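Local coordinates for lipoprotein (Clostridium difficile, PDB 4OTE) that probably binds methionine or a related ligand as the substrate-binding lipoprotein of a membrane transport system, and holds selenomethionine and zinc ions in the crystal, at residues 10-15 against 172-177; 87-92 against 168-173; 76-81 against 198-203; 21-26 against 220-225; 119-124 against 187-192. All coordinates share one frame; numbering follows the deposited sequence.

Interaction 1 of 5, residues 10-15 against 172-177; sequences GATLVP and DTTYAV. With MSE (selenomethionine), chain C.
T174 lies beside the ligand where the two lobes of this periplasmic-binding-protein fold meet. It belongs to the short helix 173-176, whereas T12, V14 and P15 lie where strand 6-12 runs into helix 13-22. T174 CB starts 3.3 Å from V14 O. At the fork beyond, CG2 stands anti to the backbone N (OG1 at chi1 -69°) and presses on T12, coming within 3.6 Å of T12 CB with the two side chains crossed at about a right angle. The other branch, OG1, donates to V14 O over 2.7 Å, in the plane of that carbonyl. This carbonyl belongs to the cis peptide bond that joins V14 to P15. T174 OG1 also accepts from a water 2.7 Å away that binds T12 OG1, and weakly from the ligand amine, MSE N, at 3.5 Å. A second water joins V14 N to T174 O. V14 CG1 meets V177 CB at 3.8 Å, crosswise, so the polar grip has an apolar flank. With its own hydrogen committed to V14 O, the T174 hydroxyl presents its accepting side to water and amine, which may link the interlobe contact to the bound ligand, though the amine bond is weak.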
# COMPACT_ATOMS: atom_id res chain seq x y z
N GLY A 10 12.87 8.01 3.39
CA GLY A 10 11.51 8.39 3.77
C GLY A 10 10.57 7.20 3.71
O GLY A 10 10.62 6.43 2.76
N ALA A 11 9.72 7.03 4.72
CA ALA A 11 8.82 5.88 4.73
C ALA A 11 7.60 6.10 5.61
O ALA A 11 7.66 6.81 6.62
CB ALA A 11 9.55 4.63 5.19
N THR A 12 6.49 5.49 5.22
CA THR A 12 5.35 5.32 6.11
C THR A 12 5.74 4.29 7.16
O THR A 12 6.52 3.37 6.87
CB THR A 12 4.11 4.86 5.33
OG1 THR A 12 4.48 3.83 4.42
CG2 THR A 12 3.52 6.02 4.55
N LEU A 13 5.24 4.43 8.38
CA LEU A 13 5.65 3.55 9.47
C LEU A 13 5.44 2.08 9.13
O LEU A 13 6.35 1.27 9.28
CB LEU A 13 4.90 3.89 10.76
CG LEU A 13 5.33 3.11 12.01
CD1 LEU A 13 6.83 3.24 12.27
CD2 LEU A 13 4.53 3.56 13.22
N VAL A 14 4.24 1.75 8.65
CA VAL A 14 3.88 0.36 8.39
C VAL A 14 3.72 0.11 6.89
O VAL A 14 2.96 0.82 6.23
CB VAL A 14 2.57 -0.02 9.10
CG1 VAL A 14 2.13 -1.43 8.72
CG2 VAL A 14 2.73 0.12 10.61
N PRO A 15 4.45 -0.88 6.33
CA PRO A 15 5.45 -1.74 6.96
C PRO A 15 6.90 -1.27 6.79
O PRO A 15 7.79 -1.76 7.47
CB PRO A 15 5.26 -3.08 6.24
CG PRO A 15 4.68 -2.73 4.91
CD PRO A 15 4.15 -1.32 4.96
N ASP A 172 -5.89 0.28 3.22
CA ASP A 172 -4.48 -0.07 3.06
C ASP A 172 -3.89 -0.49 4.40
O ASP A 172 -4.19 0.11 5.43
CB ASP A 172 -3.67 1.11 2.50
CG ASP A 172 -4.00 1.42 1.06
OD1 ASP A 172 -5.07 1.00 0.58
OD2 ASP A 172 -3.19 2.11 0.40
N THR A 173 -3.03 -1.50 4.38
CA THR A 173 -2.38 -1.96 5.60
C THR A 173 -1.58 -0.84 6.25
O THR A 173 -1.53 -0.74 7.48
CB THR A 173 -1.55 -3.23 5.33
OG1 THR A 173 -2.45 -4.34 5.19
CG2 THR A 173 -0.56 -3.54 6.45
N THR A 174 -0.98 0.03 5.43
CA THR A 174 -0.27 1.22 5.92
C THR A 174 -1.15 2.10 6.84
O THR A 174 -0.65 2.70 7.79
CB THR A 174 0.29 2.07 4.75
OG1 THR A 174 1.35 1.35 4.11
CG2 THR A 174 0.82 3.41 5.22
N TYR A 175 -2.45 2.15 6.57
CA TYR A 175 -3.39 2.89 7.41
C TYR A 175 -4.06 2.02 8.48
O TYR A 175 -4.32 2.49 9.59
CB TYR A 175 -4.45 3.58 6.55
CG TYR A 175 -3.91 4.79 5.84
CD1 TYR A 175 -4.14 6.07 6.35
CD2 TYR A 175 -3.15 4.66 4.68
CE1 TYR A 175 -3.65 7.19 5.71
CE2 TYR A 175 -2.64 5.78 4.04
CZ TYR A 175 -2.90 7.04 4.56
OH TYR A 175 -2.40 8.16 3.92
N ALA A 176 -4.33 0.76 8.14
CA ALA A 176 -5.06 -0.14 9.04
C ALA A 176 -4.31 -0.42 10.34
O ALA A 176 -4.89 -0.33 11.43
CB ALA A 176 -5.38 -1.44 8.32
N VAL A 177 -3.03 -0.78 10.23
CA VAL A 177 -2.27 -1.24 11.39
C VAL A 177 -2.08 -0.15 12.45
O VAL A 177 -2.33 -0.40 13.63
CB VAL A 177 -0.92 -1.87 10.99
CG1 VAL A 177 -0.07 -2.17 12.22
CG2 VAL A 177 -1.15 -3.15 10.20
N MSE C . 0.94 -0.23 1.05
CA MSE C . 0.04 0.32 -0.02
C MSE C . -0.52 -0.83 -0.80
O MSE C . 0.23 -1.65 -1.33
OXT MSE C . -1.74 -0.94 -0.90
CB MSE C . 0.76 1.26 -0.98
CG MSE C . -0.21 1.92 -1.96
SE MSE C . 0.76 2.98 -3.31
CE MSE C . 1.30 4.45 -2.13
O HOH W 1 2.88 2.97 2.50
O HOH W 2 1.92 3.59 8.42

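Interaction 2 of 5, residues 87-92 against 168-173; sequences AILYSY and AAFIDT. With MSE (selenomethionine), chain C.
Backbone hydrogen bonds carry the pairing of strands 88-90 and 168-171, antiparallel neighbours inside the five-stranded sheet of one lobe. Y90 and A169 form a hydrogen-bonded pair: Y90 N donates almost straight to A169 O at 2.8 Å, approaching from above the carbonyl plane, and A169 N returns a bond of 2.8 Å to Y90 O. I171 N reaches I88 O at 3.2 Å, nearly along the C=O axis. Between them L89 and F170 form a non-hydrogen-bonded pair. The clearest apolar contact is a CH-pi interaction: L89 CG lies anti to its backbone N, and this carries L89 CD1 over the F170 ring, 3.9 Å from the centroid and only 10° off the normal. On the face of the sheet that carries Y90 and I171, their side chains cross at about a right angle, with Y90 CD1 3.9 Å from I171 CB. Solvent supplies the last link, a water in the plane of the Y90 ring at its edge, 2.5 Å from Y90 OH, which donates to I171 O and also binds T173 OG1. Y90 OH, I171 O and T173 OG1 thus share one water, just where the chain turns toward D172 of the ligand pocket.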
# COMPACT_ATOMS: atom_id res chain seq x y z
N ALA A 87 -4.99 -5.40 -0.42
CA ALA A 87 -6.09 -4.65 0.16
C ALA A 87 -6.97 -5.59 0.97
O ALA A 87 -7.25 -6.70 0.54
CB ALA A 87 -6.91 -3.97 -0.93
N ILE A 88 -7.38 -5.14 2.14
CA ILE A 88 -8.24 -5.93 3.01
C ILE A 88 -9.53 -5.17 3.25
O ILE A 88 -9.52 -3.96 3.50
CB ILE A 88 -7.54 -6.26 4.35
CG1 ILE A 88 -6.38 -7.23 4.09
CG2 ILE A 88 -8.53 -6.87 5.34
CD1 ILE A 88 -5.46 -7.42 5.28
N LEU A 89 -10.65 -5.88 3.14
CA LEU A 89 -11.96 -5.33 3.42
C LEU A 89 -12.27 -5.57 4.89
O LEU A 89 -12.33 -6.73 5.33
CB LEU A 89 -13.02 -5.98 2.52
CG LEU A 89 -14.45 -5.44 2.56
CD1 LEU A 89 -14.51 -3.98 2.14
CD2 LEU A 89 -15.37 -6.28 1.67
N TYR A 90 -12.43 -4.49 5.65
CA TYR A 90 -12.69 -4.56 7.09
C TYR A 90 -14.15 -4.26 7.38
O TYR A 90 -14.82 -3.59 6.60
CB TYR A 90 -11.82 -3.54 7.84
CG TYR A 90 -10.34 -3.83 7.78
CD1 TYR A 90 -9.56 -3.35 6.73
CD2 TYR A 90 -9.71 -4.55 8.79
CE1 TYR A 90 -8.20 -3.60 6.68
CE2 TYR A 90 -8.34 -4.80 8.74
CZ TYR A 90 -7.59 -4.32 7.69
OH TYR A 90 -6.24 -4.56 7.62
N SER A 91 -14.63 -4.75 8.52
CA SER A 91 -16.01 -4.53 8.93
C SER A 91 -16.17 -4.74 10.43
O SER A 91 -15.59 -5.67 10.99
CB SER A 91 -16.95 -5.47 8.17
OG SER A 91 -18.31 -5.26 8.53
N TYR A 92 -16.94 -3.86 11.07
CA TYR A 92 -17.35 -4.03 12.47
C TYR A 92 -18.75 -4.64 12.58
O TYR A 92 -19.22 -4.92 13.68
CB TYR A 92 -17.36 -2.68 13.22
CG TYR A 92 -16.01 -2.05 13.50
CD1 TYR A 92 -14.85 -2.82 13.58
CD2 TYR A 92 -15.91 -0.68 13.74
CE1 TYR A 92 -13.62 -2.23 13.86
CE2 TYR A 92 -14.69 -0.09 14.02
CZ TYR A 92 -13.56 -0.86 14.08
OH TYR A 92 -12.34 -0.28 14.36
N ALA A 168 -18.81 -1.93 5.60
CA ALA A 168 -17.44 -2.41 5.42
C ALA A 168 -16.58 -1.33 4.75
O ALA A 168 -17.11 -0.37 4.21
CB ALA A 168 -17.42 -3.68 4.60
N ALA A 169 -15.26 -1.51 4.78
CA ALA A 169 -14.34 -0.55 4.17
C ALA A 169 -13.03 -1.19 3.71
O ALA A 169 -12.46 -2.02 4.42
CB ALA A 169 -14.05 0.59 5.14
N PHE A 170 -12.57 -0.80 2.52
CA PHE A 170 -11.25 -1.19 2.01
C PHE A 170 -10.19 -0.25 2.60
O PHE A 170 -10.27 0.96 2.40
CB PHE A 170 -11.19 -1.11 0.48
CG PHE A 170 -11.71 -2.34 -0.23
CD1 PHE A 170 -10.99 -3.53 -0.19
CD2 PHE A 170 -12.89 -2.30 -0.96
CE1 PHE A 170 -11.46 -4.66 -0.85
CE2 PHE A 170 -13.35 -3.42 -1.62
CZ PHE A 170 -12.64 -4.60 -1.57
N ILE A 171 -9.21 -0.81 3.31
CA ILE A 171 -8.18 0.00 3.97
C ILE A 171 -6.78 -0.57 3.73
O ILE A 171 -6.51 -1.74 4.02
CB ILE A 171 -8.43 0.12 5.49
CG1 ILE A 171 -9.87 0.57 5.78
CG2 ILE A 171 -7.45 1.11 6.12
CD1 ILE A 171 -10.20 0.68 7.25
N ASP A 172 -5.89 0.28 3.22
CA ASP A 172 -4.48 -0.07 3.06
C ASP A 172 -3.89 -0.49 4.40
O ASP A 172 -4.19 0.11 5.43
CB ASP A 172 -3.67 1.11 2.50
CG ASP A 172 -4.00 1.42 1.06
OD1 ASP A 172 -5.07 1.00 0.58
OD2 ASP A 172 -3.19 2.11 0.40
N THR A 173 -3.03 -1.50 4.38
CA THR A 173 -2.38 -1.96 5.60
C THR A 173 -1.58 -0.84 6.25
O THR A 173 -1.53 -0.74 7.48
CB THR A 173 -1.55 -3.23 5.33
OG1 THR A 173 -2.45 -4.34 5.19
CG2 THR A 173 -0.56 -3.54 6.45
N MSE C . 0.94 -0.23 1.05
CA MSE C . 0.04 0.32 -0.02
C MSE C . -0.52 -0.83 -0.80
O MSE C . 0.23 -1.65 -1.33
OXT MSE C . -1.74 -0.94 -0.90
CB MSE C . 0.76 1.26 -0.98
CG MSE C . -0.21 1.92 -1.96
SE MSE C . 0.76 2.98 -3.31
CE MSE C . 1.30 4.45 -2.13
O HOH W 3 -5.08 -3.77 5.52

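Interaction 3 of 5, residues 76-81 against 198-203; sequences IMAGKK and ANLLAF. With MSE (selenomethionine), chain C.
Direct backbone bonds hold one end of this antiparallel pair, strands 76-84 and 199-204, within the mixed sheet of the other lobe. F203 N donates to M77 O at 3.1 Å, in the carbonyl plane; the return bond from M77 N to F203 O is weak. G79 N donates to L201 O at 2.8 Å, nearly along the C=O axis. Beyond it a water takes over, donating to K80 O and accepting from L201 N at 2.8 Å. The aromatic contact is Met-aromatic: M77, a selenomethionine, runs alongside F203, and its SE lies 3.8 Å from F203 CE1, oblique to the ring. F203 CG takes the crowded position between N and carbonyl carbon (chi1 40°), which sets M77 O over the centre of one ring face and brings F203 CE2 within 3.8 Å of G79 CA. Apolar contacts finish the pairing, A78 CB on L200 CD1 and K81 CB on A198 CB. The water bridges the interruption at K80, before direct bonding resumes between N199 of the ligand pocket and L82 and Y83.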
# COMPACT_ATOMS: atom_id res chain seq x y z
N ILE A 76 12.04 10.06 -10.85
CA ILE A 76 12.21 8.96 -9.90
C ILE A 76 11.86 7.62 -10.53
O ILE A 76 11.28 7.55 -11.61
CB ILE A 76 11.37 9.17 -8.62
CG1 ILE A 76 9.88 9.19 -8.93
CG2 ILE A 76 11.80 10.46 -7.93
CD1 ILE A 76 9.00 9.42 -7.72
N MSE A 77 12.22 6.55 -9.83
CA MSE A 77 12.28 5.22 -10.41
C MSE A 77 11.98 4.16 -9.38
O MSE A 77 12.33 4.31 -8.22
CB MSE A 77 13.74 5.11 -10.81
CG MSE A 77 13.98 4.21 -11.99
SE MSE A 77 15.93 3.98 -12.04
CE MSE A 77 15.84 2.01 -12.05
N ALA A 78 11.34 3.07 -9.81
CA ALA A 78 11.05 1.94 -8.93
C ALA A 78 12.22 0.94 -8.91
O ALA A 78 12.79 0.63 -9.96
CB ALA A 78 9.78 1.24 -9.37
N GLY A 79 12.56 0.44 -7.72
CA GLY A 79 13.60 -0.58 -7.58
C GLY A 79 13.02 -1.99 -7.66
O GLY A 79 11.99 -2.20 -8.29
N LYS A 80 13.69 -2.94 -7.02
CA LYS A 80 13.23 -4.33 -6.98
C LYS A 80 11.96 -4.49 -6.14
O LYS A 80 11.78 -3.80 -5.14
CB LYS A 80 14.32 -5.22 -6.38
CG LYS A 80 15.61 -5.26 -7.20
CD LYS A 80 16.69 -6.07 -6.50
CE LYS A 80 17.94 -6.17 -7.36
NZ LYS A 80 19.10 -6.72 -6.61
N LYS A 81 11.09 -5.42 -6.56
CA LYS A 81 9.88 -5.75 -5.80
C LYS A 81 10.25 -6.34 -4.44
O LYS A 81 11.11 -7.22 -4.36
CB LYS A 81 9.03 -6.77 -6.56
CG LYS A 81 8.50 -6.32 -7.92
CD LYS A 81 7.64 -7.43 -8.51
CE LYS A 81 7.35 -7.25 -9.99
NZ LYS A 81 6.89 -5.89 -10.36
N ALA A 198 3.55 -4.89 -5.80
CA ALA A 198 4.58 -5.05 -4.77
C ALA A 198 5.16 -3.69 -4.40
O ALA A 198 5.56 -2.92 -5.28
CB ALA A 198 5.68 -5.97 -5.27
N ASN A 199 5.16 -3.37 -3.11
CA ASN A 199 5.83 -2.17 -2.63
C ASN A 199 7.32 -2.34 -2.82
O ASN A 199 7.84 -3.46 -2.87
CB ASN A 199 5.52 -1.91 -1.15
CG ASN A 199 4.07 -1.52 -0.92
OD1 ASN A 199 3.18 -1.88 -1.69
ND2 ASN A 199 3.83 -0.79 0.16
N LEU A 200 8.02 -1.21 -2.94
CA LEU A 200 9.44 -1.24 -3.28
C LEU A 200 10.12 0.07 -2.94
O LEU A 200 9.47 1.08 -2.67
CB LEU A 200 9.61 -1.56 -4.78
CG LEU A 200 8.56 -1.02 -5.77
CD1 LEU A 200 8.64 0.49 -5.90
CD2 LEU A 200 8.71 -1.68 -7.12
N LEU A 201 11.45 0.03 -2.92
CA LEU A 201 12.25 1.22 -2.74
C LEU A 201 12.17 2.04 -4.02
O LEU A 201 12.20 1.49 -5.13
CB LEU A 201 13.70 0.84 -2.43
CG LEU A 201 14.57 1.95 -1.85
CD1 LEU A 201 14.23 2.18 -0.38
CD2 LEU A 201 16.04 1.61 -2.02
N ALA A 202 12.01 3.35 -3.86
CA ALA A 202 12.04 4.28 -4.98
C ALA A 202 13.16 5.28 -4.77
O ALA A 202 13.49 5.63 -3.63
CB ALA A 202 10.71 4.99 -5.13
N PHE A 203 13.76 5.74 -5.86
CA PHE A 203 14.91 6.63 -5.79
C PHE A 203 15.02 7.43 -7.07
O PHE A 203 14.40 7.09 -8.08
CB PHE A 203 16.19 5.83 -5.53
CG PHE A 203 16.26 4.54 -6.30
CD1 PHE A 203 16.67 4.52 -7.62
CD2 PHE A 203 15.90 3.34 -5.70
CE1 PHE A 203 16.73 3.34 -8.33
CE2 PHE A 203 15.96 2.15 -6.40
CZ PHE A 203 16.38 2.15 -7.72
N MSE C . 0.94 -0.23 1.05
CA MSE C . 0.04 0.32 -0.02
C MSE C . -0.52 -0.83 -0.80
O MSE C . 0.23 -1.65 -1.33
OXT MSE C . -1.74 -0.94 -0.90
CB MSE C . 0.76 1.26 -0.98
CG MSE C . -0.21 1.92 -1.96
SE MSE C . 0.76 2.98 -3.31
CE MSE C . 1.30 4.45 -2.13
O HOH W 4 13.19 -2.11 -3.62

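Interaction 4 of 5, residues 21-26 against 220-225; sequences EELKPL and LTSDKA. With ZN (zinc ion), chain H; ZN (zinc ion), chain G.
Zinc engages the two flat carboxylates of 21-26, beside the N-cap that S222 forms for helix 223-233. E21 OE2 binds one ion at 2.0 Å, while its OE1 meets K24 NZ in a salt bridge of 3.2 Å whose hydrogen bond is weak; E22 OE2 binds a second ion, also at 2.0 Å, which E18 helps to hold. L23, between helices 13-22 and 24-29, and L26 pack on the start of helix 223-233. S222 OG accepts from A225 N at 3.1 Å and is bonded to V219 O as well. The L23 and L220 side chains cross at about a right angle, with L23 CD1 3.8 Å from L220 CD2; the L23 side chain also runs past that of K224 in the opposite direction, with L23 CD2 4.0 Å from K224 CG. No hydrogen bond joins the segments. L26 stretches out with CG anti to the backbone N, and its CD2 ends 3.7 Å from the capping S222 OG.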
# COMPACT_ATOMS: atom_id res chain seq x y z
N GLU A 21 13.88 0.27 10.28
CA GLU A 21 14.41 0.46 11.64
C GLU A 21 15.09 -0.81 12.15
O GLU A 21 16.17 -0.75 12.73
CB GLU A 21 13.31 0.87 12.63
CG GLU A 21 12.75 2.28 12.45
CD GLU A 21 13.69 3.38 12.89
OE1 GLU A 21 14.81 3.09 13.37
OE2 GLU A 21 13.31 4.57 12.78
N GLU A 22 14.45 -1.95 11.91
CA GLU A 22 15.00 -3.23 12.35
C GLU A 22 16.18 -3.70 11.49
O GLU A 22 16.90 -4.60 11.89
CB GLU A 22 13.91 -4.30 12.38
CG GLU A 22 12.83 -4.05 13.43
CD GLU A 22 13.32 -4.20 14.85
OE1 GLU A 22 14.38 -4.82 15.07
OE2 GLU A 22 12.65 -3.70 15.78
N LEU A 23 16.37 -3.08 10.33
CA LEU A 23 17.51 -3.37 9.46
C LEU A 23 18.71 -2.44 9.66
O LEU A 23 19.73 -2.59 8.99
CB LEU A 23 17.07 -3.33 7.99
CG LEU A 23 16.19 -4.49 7.54
CD1 LEU A 23 15.57 -4.18 6.18
CD2 LEU A 23 16.99 -5.79 7.48
N LYS A 24 18.59 -1.48 10.58
CA LYS A 24 19.68 -0.53 10.89
C LYS A 24 21.02 -1.21 11.17
O LYS A 24 22.03 -0.84 10.58
CB LYS A 24 19.35 0.33 12.10
CG LYS A 24 18.80 1.71 11.79
CD LYS A 24 18.63 2.45 13.10
CE LYS A 24 17.94 3.78 12.91
NZ LYS A 24 17.63 4.38 14.24
N PRO A 25 21.03 -2.19 12.09
CA PRO A 25 22.29 -2.87 12.42
C PRO A 25 22.95 -3.53 11.20
O PRO A 25 24.17 -3.53 11.09
CB PRO A 25 21.88 -3.94 13.43
CG PRO A 25 20.55 -3.51 13.95
CD PRO A 25 19.90 -2.79 12.81
N LEU A 26 22.13 -4.08 10.31
CA LEU A 26 22.63 -4.71 9.10
C LEU A 26 23.21 -3.66 8.14
O LEU A 26 24.21 -3.91 7.48
CB LEU A 26 21.52 -5.50 8.41
CG LEU A 26 21.92 -6.50 7.33
CD1 LEU A 26 23.01 -7.45 7.82
CD2 LEU A 26 20.70 -7.30 6.89
N LEU A 220 17.30 -4.97 2.12
CA LEU A 220 15.84 -5.09 2.03
C LEU A 220 15.37 -6.39 1.37
O LEU A 220 14.21 -6.76 1.50
CB LEU A 220 15.22 -3.89 1.31
CG LEU A 220 14.98 -2.66 2.19
CD1 LEU A 220 14.85 -1.41 1.34
CD2 LEU A 220 13.75 -2.85 3.06
N THR A 221 16.27 -7.07 0.66
CA THR A 221 15.98 -8.39 0.09
C THR A 221 16.75 -9.50 0.83
O THR A 221 16.85 -10.62 0.33
CB THR A 221 16.32 -8.43 -1.42
OG1 THR A 221 17.69 -8.05 -1.61
CG2 THR A 221 15.43 -7.47 -2.19
N SER A 222 17.27 -9.20 2.02
CA SER A 222 18.03 -10.17 2.81
C SER A 222 17.13 -11.18 3.49
O SER A 222 15.93 -10.96 3.62
CB SER A 222 18.85 -9.44 3.88
OG SER A 222 18.01 -8.82 4.84
N ASP A 223 17.72 -12.28 3.96
CA ASP A 223 16.99 -13.25 4.78
C ASP A 223 16.43 -12.60 6.05
O ASP A 223 15.35 -12.96 6.50
CB ASP A 223 17.89 -14.42 5.16
CG ASP A 223 18.26 -15.30 3.97
OD1 ASP A 223 17.65 -15.18 2.88
OD2 ASP A 223 19.16 -16.14 4.13
N LYS A 224 17.18 -11.66 6.62
CA LYS A 224 16.72 -10.92 7.80
C LYS A 224 15.44 -10.12 7.49
O LYS A 224 14.50 -10.12 8.29
CB LYS A 224 17.83 -10.00 8.31
CG LYS A 224 17.46 -9.16 9.54
CD LYS A 224 17.05 -10.03 10.71
CE LYS A 224 16.82 -9.20 11.97
NZ LYS A 224 16.28 -10.04 13.07
N ALA A 225 15.42 -9.46 6.34
CA ALA A 225 14.26 -8.69 5.91
C ALA A 225 13.03 -9.58 5.72
O ALA A 225 11.91 -9.20 6.09
CB ALA A 225 14.56 -7.95 4.62
ZN ZN H . 14.52 5.93 13.69
ZN ZN G . 11.32 -2.16 15.89

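Interaction 5 of 5, residues 119-124 against 187-192; sequences LRYLES and GIYTAP
A helix-on-sheet contact brings the last turns of helix 112-124 against the outermost strand 187-190 and the chain just beyond it, in the five-stranded-sheet lobe. The Y121 ring is the broad surface, and three bumps from the partner fit round it. The first is the methyl group of A191, which presses on one ring face as a CH-pi contact: A191 CB lies 3.7 Å from the centroid, 18° off the normal, shifted toward the hydroxyl end so that Y121 CZ is its nearest atom at 3.5 Å. P192 supplies the second, its CD 3.9 Å from Y121 CE1. The third is the tip of Y189, which enters the angle between the stem and the ring of Y121; Y189 OH is 3.7 Å from Y121 CB. The two tyrosine side chains cross at about a right angle, with Y189 extended, CG anti to its backbone N (chi1 167°). No direct hydrogen bond crosses the contact. S124 curls back, its OG giving its hydrogen to Y121 O at 2.7 Å, on a lone pair. A water donates to S124 OG and lies in the plane of the Y189 ring at its edge, 2.6 Å from Y189 OH.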
# COMPACT_ATOMS: atom_id res chain seq x y z
N LEU A 119 -13.43 -1.87 -6.85
CA LEU A 119 -14.68 -2.27 -7.49
C LEU A 119 -14.51 -3.59 -8.25
O LEU A 119 -15.42 -4.42 -8.25
CB LEU A 119 -15.19 -1.18 -8.44
CG LEU A 119 -15.67 0.11 -7.77
CD1 LEU A 119 -15.93 1.18 -8.82
CD2 LEU A 119 -16.92 -0.12 -6.92
N ARG A 120 -13.35 -3.77 -8.88
CA ARG A 120 -13.06 -5.02 -9.58
C ARG A 120 -12.86 -6.20 -8.63
O ARG A 120 -13.18 -7.33 -8.99
CB ARG A 120 -11.84 -4.86 -10.51
CG ARG A 120 -12.10 -3.92 -11.68
CD ARG A 120 -11.77 -4.56 -13.02
NE ARG A 120 -12.19 -3.72 -14.15
CZ ARG A 120 -13.27 -3.92 -14.90
NH1 ARG A 120 -14.10 -4.94 -14.68
NH2 ARG A 120 -13.54 -3.09 -15.90
N TYR A 121 -12.34 -5.94 -7.43
CA TYR A 121 -12.27 -6.98 -6.41
C TYR A 121 -13.69 -7.44 -6.06
O TYR A 121 -13.97 -8.63 -6.03
CB TYR A 121 -11.55 -6.51 -5.14
CG TYR A 121 -10.06 -6.22 -5.28
CD1 TYR A 121 -9.23 -7.02 -6.07
CD2 TYR A 121 -9.48 -5.17 -4.57
CE1 TYR A 121 -7.88 -6.75 -6.18
CE2 TYR A 121 -8.13 -4.90 -4.68
CZ TYR A 121 -7.33 -5.69 -5.48
OH TYR A 121 -5.97 -5.41 -5.58
N LEU A 122 -14.57 -6.47 -5.82
CA LEU A 122 -15.97 -6.77 -5.50
C LEU A 122 -16.69 -7.51 -6.64
O LEU A 122 -17.56 -8.35 -6.39
CB LEU A 122 -16.73 -5.50 -5.13
CG LEU A 122 -16.27 -4.81 -3.84
CD1 LEU A 122 -16.99 -3.47 -3.66
CD2 LEU A 122 -16.50 -5.69 -2.63
N GLU A 123 -16.32 -7.20 -7.89
CA GLU A 123 -16.81 -7.93 -9.05
C GLU A 123 -16.35 -9.39 -9.02
O GLU A 123 -17.15 -10.30 -9.23
CB GLU A 123 -16.35 -7.27 -10.35
CG GLU A 123 -16.77 -8.01 -11.61
CD GLU A 123 -16.43 -7.25 -12.88
OE1 GLU A 123 -15.31 -6.71 -12.97
OE2 GLU A 123 -17.29 -7.19 -13.79
N SER A 124 -15.07 -9.60 -8.73
CA SER A 124 -14.49 -10.95 -8.76
C SER A 124 -15.09 -11.89 -7.71
O SER A 124 -14.99 -13.11 -7.85
CB SER A 124 -12.97 -10.88 -8.61
OG SER A 124 -12.59 -10.59 -7.28
N GLY A 187 -11.24 -8.48 9.39
CA GLY A 187 -11.13 -8.57 7.94
C GLY A 187 -12.09 -9.62 7.41
O GLY A 187 -12.19 -10.70 7.98
N ILE A 188 -12.80 -9.30 6.33
CA ILE A 188 -13.74 -10.24 5.72
C ILE A 188 -13.34 -10.66 4.30
O ILE A 188 -13.95 -11.54 3.72
CB ILE A 188 -15.19 -9.68 5.73
CG1 ILE A 188 -15.32 -8.46 4.80
CG2 ILE A 188 -15.61 -9.31 7.14
CD1 ILE A 188 -16.75 -7.96 4.69
N TYR A 189 -12.32 -10.02 3.75
CA TYR A 189 -11.84 -10.34 2.42
C TYR A 189 -10.45 -9.75 2.24
O TYR A 189 -10.21 -8.60 2.61
CB TYR A 189 -12.78 -9.79 1.34
CG TYR A 189 -12.20 -9.81 -0.05
CD1 TYR A 189 -12.21 -10.97 -0.82
CD2 TYR A 189 -11.63 -8.67 -0.60
CE1 TYR A 189 -11.67 -10.99 -2.09
CE2 TYR A 189 -11.08 -8.68 -1.87
CZ TYR A 189 -11.11 -9.84 -2.62
OH TYR A 189 -10.57 -9.85 -3.88
N THR A 190 -9.54 -10.56 1.70
CA THR A 190 -8.21 -10.11 1.34
C THR A 190 -8.05 -10.27 -0.16
O THR A 190 -8.46 -11.29 -0.73
CB THR A 190 -7.14 -10.95 2.06
OG1 THR A 190 -7.42 -10.98 3.47
CG2 THR A 190 -5.75 -10.36 1.84
N ALA A 191 -7.46 -9.27 -0.80
CA ALA A 191 -7.30 -9.27 -2.26
C ALA A 191 -6.25 -10.29 -2.69
O ALA A 191 -5.37 -10.65 -1.90
CB ALA A 191 -6.92 -7.88 -2.76
N PRO A 192 -6.33 -10.77 -3.94
CA PRO A 192 -5.36 -11.77 -4.37
C PRO A 192 -3.94 -11.21 -4.40
O PRO A 192 -3.76 -10.00 -4.53
CB PRO A 192 -5.81 -12.13 -5.80
CG PRO A 192 -7.16 -11.53 -5.98
CD PRO A 192 -7.23 -10.37 -5.03
O HOH W 5 -10.78 -11.89 -5.48

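Overall arrangement
From the N terminus, segment 10-15 opens the first loop, closed by 172-177 at interaction 1, where the two lobes meet. Segment 21-26 opens the widest loop, closed at 220-225, so interaction 4 crosses interaction 1 and encloses interactions 2, 3 and 5. Strand 76-84 starts interaction 3, which also crosses interaction 1 and has interactions 2 and 5 inside its loop. Those two cross each other in the second lobe: 87-92 pairs with 168-173, and 119-124 packs on 187-192, a sheet neighbour of 88-90; interaction 5 crosses interaction 1 as well. Interactions 1 and 2 share D172 and T173, and interactions 1, 2 and 3 reach the bound selenomethionine; L201 and L220 touch, linking interactions 3 and 4.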